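Local coordinates for lectin (PDB 5T1X), which binds mannose as a GNA-related lectin and agglutinates rabbit erythrocytes, at the interface of chains B and A. Sequence-based numbering; all coordinates share one arbitrary frame. Chains: chain A, Lectin; chain B, Lectin.

The interface of chains B and A. Residues chain B 94-97; chain A 87-88, 101-105.
The backbone carbonyl O of B:Val95 accepts a hydrogen bond from the amide N of A:Ile105 at 2.9 Å. Chains B and A meet here, probably as the heterodimer of a GNA-related (bulb-type) lectin, two of which make up the tetramer. Strand 92-96 of chain B runs antiparallel to strand 104-107 of chain A, and B:Phe96 forms a beta bridge with A:Ala104. Two residues further along chain B, the amide N of B:Gly97 donates to the carbonyl O of A:Pro103 at 3.1 Å. The two bonds flank the bridge. A:Pro103 follows a cis peptide bond, which turns the chain just before strand 104-107.

B:Phe96 has more of its surface buried by chain A than any other residue of the patch, 61 Å². With CG anti to its own carbonyl carbon (chi1 -65°), the ring is turned towards the backbone of A:Asp87, which its CD1 and CE1 touch. The backbone carbonyl carbon of A:Asp87 meets the ring at its edge, in plane; the O of that carbonyl is 3.3 Å from CD1 of B:Phe96. B:Val94 lays CG1 over one ring face, near the rim, and supports the ring from within chain B. The same methyl touches CB of A:Ala104 at 3.6 Å. CB of A:Tyr101 packs against CB of B:Phe96 at 3.7 Å. The side chains of B:Val95 and A:Ile105 cross at a slant, with CG1 to CG1 at 3.9 Å.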
ATOM      1  N   VAL B  94      -5.197   0.071  -7.592  1.00 12.70           N
ATOM      2  CA  VAL B  94      -3.926  -0.374  -8.163  1.00 12.36           C
ATOM      3  C   VAL B  94      -3.380  -1.559  -7.384  1.00 13.69           C
ATOM      4  O   VAL B  94      -3.309  -1.505  -6.153  1.00 12.20           O
ATOM      5  CB  VAL B  94      -2.883   0.795  -8.179  1.00 15.31           C
ATOM      6  CG1 VAL B  94      -1.600   0.387  -8.894  1.00 14.34           C
ATOM      7  CG2 VAL B  94      -3.451   2.071  -8.810  1.00 15.91           C
ATOM      8  N   VAL B  95      -2.912  -2.586  -8.106  1.00 10.62           N
ATOM      9  CA  VAL B  95      -2.262  -3.733  -7.474  1.00  9.39           C
ATOM     10  C   VAL B  95      -0.769  -3.508  -7.555  1.00 11.50           C
ATOM     11  O   VAL B  95      -0.238  -3.378  -8.653  1.00 11.91           O
ATOM     12  CB  VAL B  95      -2.655  -5.090  -8.115  1.00 12.63           C
ATOM     13  CG1 VAL B  95      -1.896  -6.241  -7.453  1.00 11.70           C
ATOM     14  CG2 VAL B  95      -4.154  -5.331  -8.057  1.00 12.49           C
ATOM     15  N   PHE B  96      -0.090  -3.486  -6.394  1.00  8.44           N
ATOM     16  CA  PHE B  96       1.364  -3.326  -6.300  1.00  8.45           C
ATOM     17  C   PHE B  96       2.001  -4.573  -5.778  1.00 11.82           C
ATOM     18  O   PHE B  96       1.549  -5.104  -4.759  1.00 11.44           O
ATOM     19  CB  PHE B  96       1.707  -2.201  -5.317  1.00  8.58           C
ATOM     20  CG  PHE B  96       1.276  -0.806  -5.697  1.00  8.86           C
ATOM     21  CD1 PHE B  96       2.132   0.034  -6.390  1.00 10.66           C
ATOM     22  CD2 PHE B  96       0.047  -0.305  -5.282  1.00 11.01           C
ATOM     23  CE1 PHE B  96       1.749   1.339  -6.711  1.00 12.18           C
ATOM     24  CE2 PHE B  96      -0.329   1.009  -5.587  1.00 13.39           C
ATOM     25  CZ  PHE B  96       0.523   1.821  -6.299  1.00 12.05           C
ATOM     26  N   GLY B  97       3.091  -5.001  -6.403  1.00  8.44           N
ATOM     27  CA  GLY B  97       3.810  -6.127  -5.849  1.00  8.16           C
ATOM     28  C   GLY B  97       4.830  -6.778  -6.746  1.00 11.88           C
ATOM     29  O   GLY B  97       4.880  -6.485  -7.946  1.00 10.82           O
TER
ATOM     30  N   ASP A  87       5.656   2.356 -10.504  1.00 11.22           N
ATOM     31  CA  ASP A  87       5.072   3.009  -9.332  1.00  9.63           C
ATOM     32  C   ASP A  87       5.107   2.084  -8.115  1.00 11.23           C
ATOM     33  O   ASP A  87       4.752   0.914  -8.227  1.00 10.73           O
ATOM     34  CB  ASP A  87       3.639   3.451  -9.636  1.00 11.71           C
ATOM     35  CG  ASP A  87       3.581   4.450 -10.776  1.00 21.20           C
ATOM     36  OD1 ASP A  87       4.572   5.200 -10.963  1.00 18.66           O
ATOM     37  OD2 ASP A  87       2.569   4.451 -11.510  1.00 26.80           O
ATOM     38  N   TYR A  88       5.538   2.620  -6.964  1.00  8.53           N
ATOM     39  CA  TYR A  88       5.662   1.892  -5.687  1.00  7.06           C
ATOM     40  C   TYR A  88       4.846   2.558  -4.594  1.00  9.82           C
ATOM     41  O   TYR A  88       4.477   3.727  -4.712  1.00 10.02           O
ATOM     42  CB  TYR A  88       7.147   1.799  -5.257  1.00  6.64           C
ATOM     43  CG  TYR A  88       7.942   0.841  -6.123  1.00  7.18           C
ATOM     44  CD1 TYR A  88       8.250  -0.438  -5.678  1.00  8.21           C
ATOM     45  CD2 TYR A  88       8.306   1.182  -7.425  1.00  8.31           C
ATOM     46  CE1 TYR A  88       8.944  -1.341  -6.489  1.00  9.92           C
ATOM     47  CE2 TYR A  88       8.971   0.275  -8.258  1.00  9.00           C
ATOM     48  CZ  TYR A  88       9.299  -0.980  -7.778  1.00 12.52           C
ATOM     49  OH  TYR A  88       9.936  -1.888  -8.594  1.00 11.46           O
ATOM     50  N   TYR A 101       5.677  -2.001  -1.508  1.00  7.92           N
ATOM     51  CA  TYR A 101       5.125  -2.857  -2.551  1.00  7.01           C
ATOM     52  C   TYR A 101       5.303  -2.236  -3.902  1.00 11.15           C
ATOM     53  O   TYR A 101       4.975  -1.067  -4.089  1.00 10.36           O
ATOM     54  CB  TYR A 101       3.619  -3.099  -2.338  1.00  7.84           C
ATOM     55  CG  TYR A 101       3.261  -3.891  -1.104  1.00  9.20           C
ATOM     56  CD1 TYR A 101       3.145  -5.278  -1.154  1.00 11.74           C
ATOM     57  CD2 TYR A 101       2.888  -3.249   0.071  1.00  9.55           C
ATOM     58  CE1 TYR A 101       2.764  -6.012  -0.035  1.00 11.90           C
ATOM     59  CE2 TYR A 101       2.486  -3.970   1.194  1.00 10.40           C
ATOM     60  CZ  TYR A 101       2.419  -5.355   1.134  1.00 11.50           C
ATOM     61  OH  TYR A 101       2.056  -6.090   2.241  1.00 11.42           O
ATOM     62  N   GLY A 102       5.699  -3.050  -4.867  1.00  8.07           N
ATOM     63  CA  GLY A 102       5.774  -2.598  -6.252  1.00  7.98           C
ATOM     64  C   GLY A 102       6.559  -3.512  -7.175  1.00 10.78           C
ATOM     65  O   GLY A 102       7.231  -4.440  -6.733  1.00 11.17           O
ATOM     66  N   PRO A 103       6.550  -3.210  -8.481  1.00  9.70           N
ATOM     67  CA  PRO A 103       5.838  -2.101  -9.132  1.00  9.58           C
ATOM     68  C   PRO A 103       4.335  -2.353  -9.272  1.00 14.68           C
ATOM     69  O   PRO A 103       3.851  -3.450  -8.958  1.00 12.78           O
ATOM     70  CB  PRO A 103       6.519  -2.038 -10.507  1.00 11.79           C
ATOM     71  CG  PRO A 103       6.838  -3.491 -10.800  1.00 16.18           C
ATOM     72  CD  PRO A 103       7.273  -4.048  -9.463  1.00 11.24           C
ATOM     73  N   ALA A 104       3.599  -1.337  -9.754  1.00 12.75           N
ATOM     74  CA  ALA A 104       2.178  -1.490 -10.067  1.00 13.28           C
ATOM     75  C   ALA A 104       2.056  -2.461 -11.250  1.00 15.96           C
ATOM     76  O   ALA A 104       2.751  -2.265 -12.247  1.00 16.03           O
ATOM     77  CB  ALA A 104       1.575  -0.134 -10.421  1.00 14.25           C
ATOM     78  N   ILE A 105       1.217  -3.516 -11.139  1.00 11.54           N
ATOM     79  CA  ILE A 105       1.064  -4.516 -12.214  1.00 12.40           C
ATOM     80  C   ILE A 105      -0.330  -4.457 -12.864  1.00 16.71           C
ATOM     81  O   ILE A 105      -0.539  -5.042 -13.933  1.00 18.48           O
ATOM     82  CB  ILE A 105       1.375  -5.955 -11.696  1.00 14.68           C
ATOM     83  CG1 ILE A 105       0.331  -6.411 -10.648  1.00 15.17           C
ATOM     84  CG2 ILE A 105       2.816  -6.036 -11.124  1.00 13.98           C
ATOM     85  CD1 ILE A 105       0.263  -7.936 -10.404  1.00 18.15           C
TER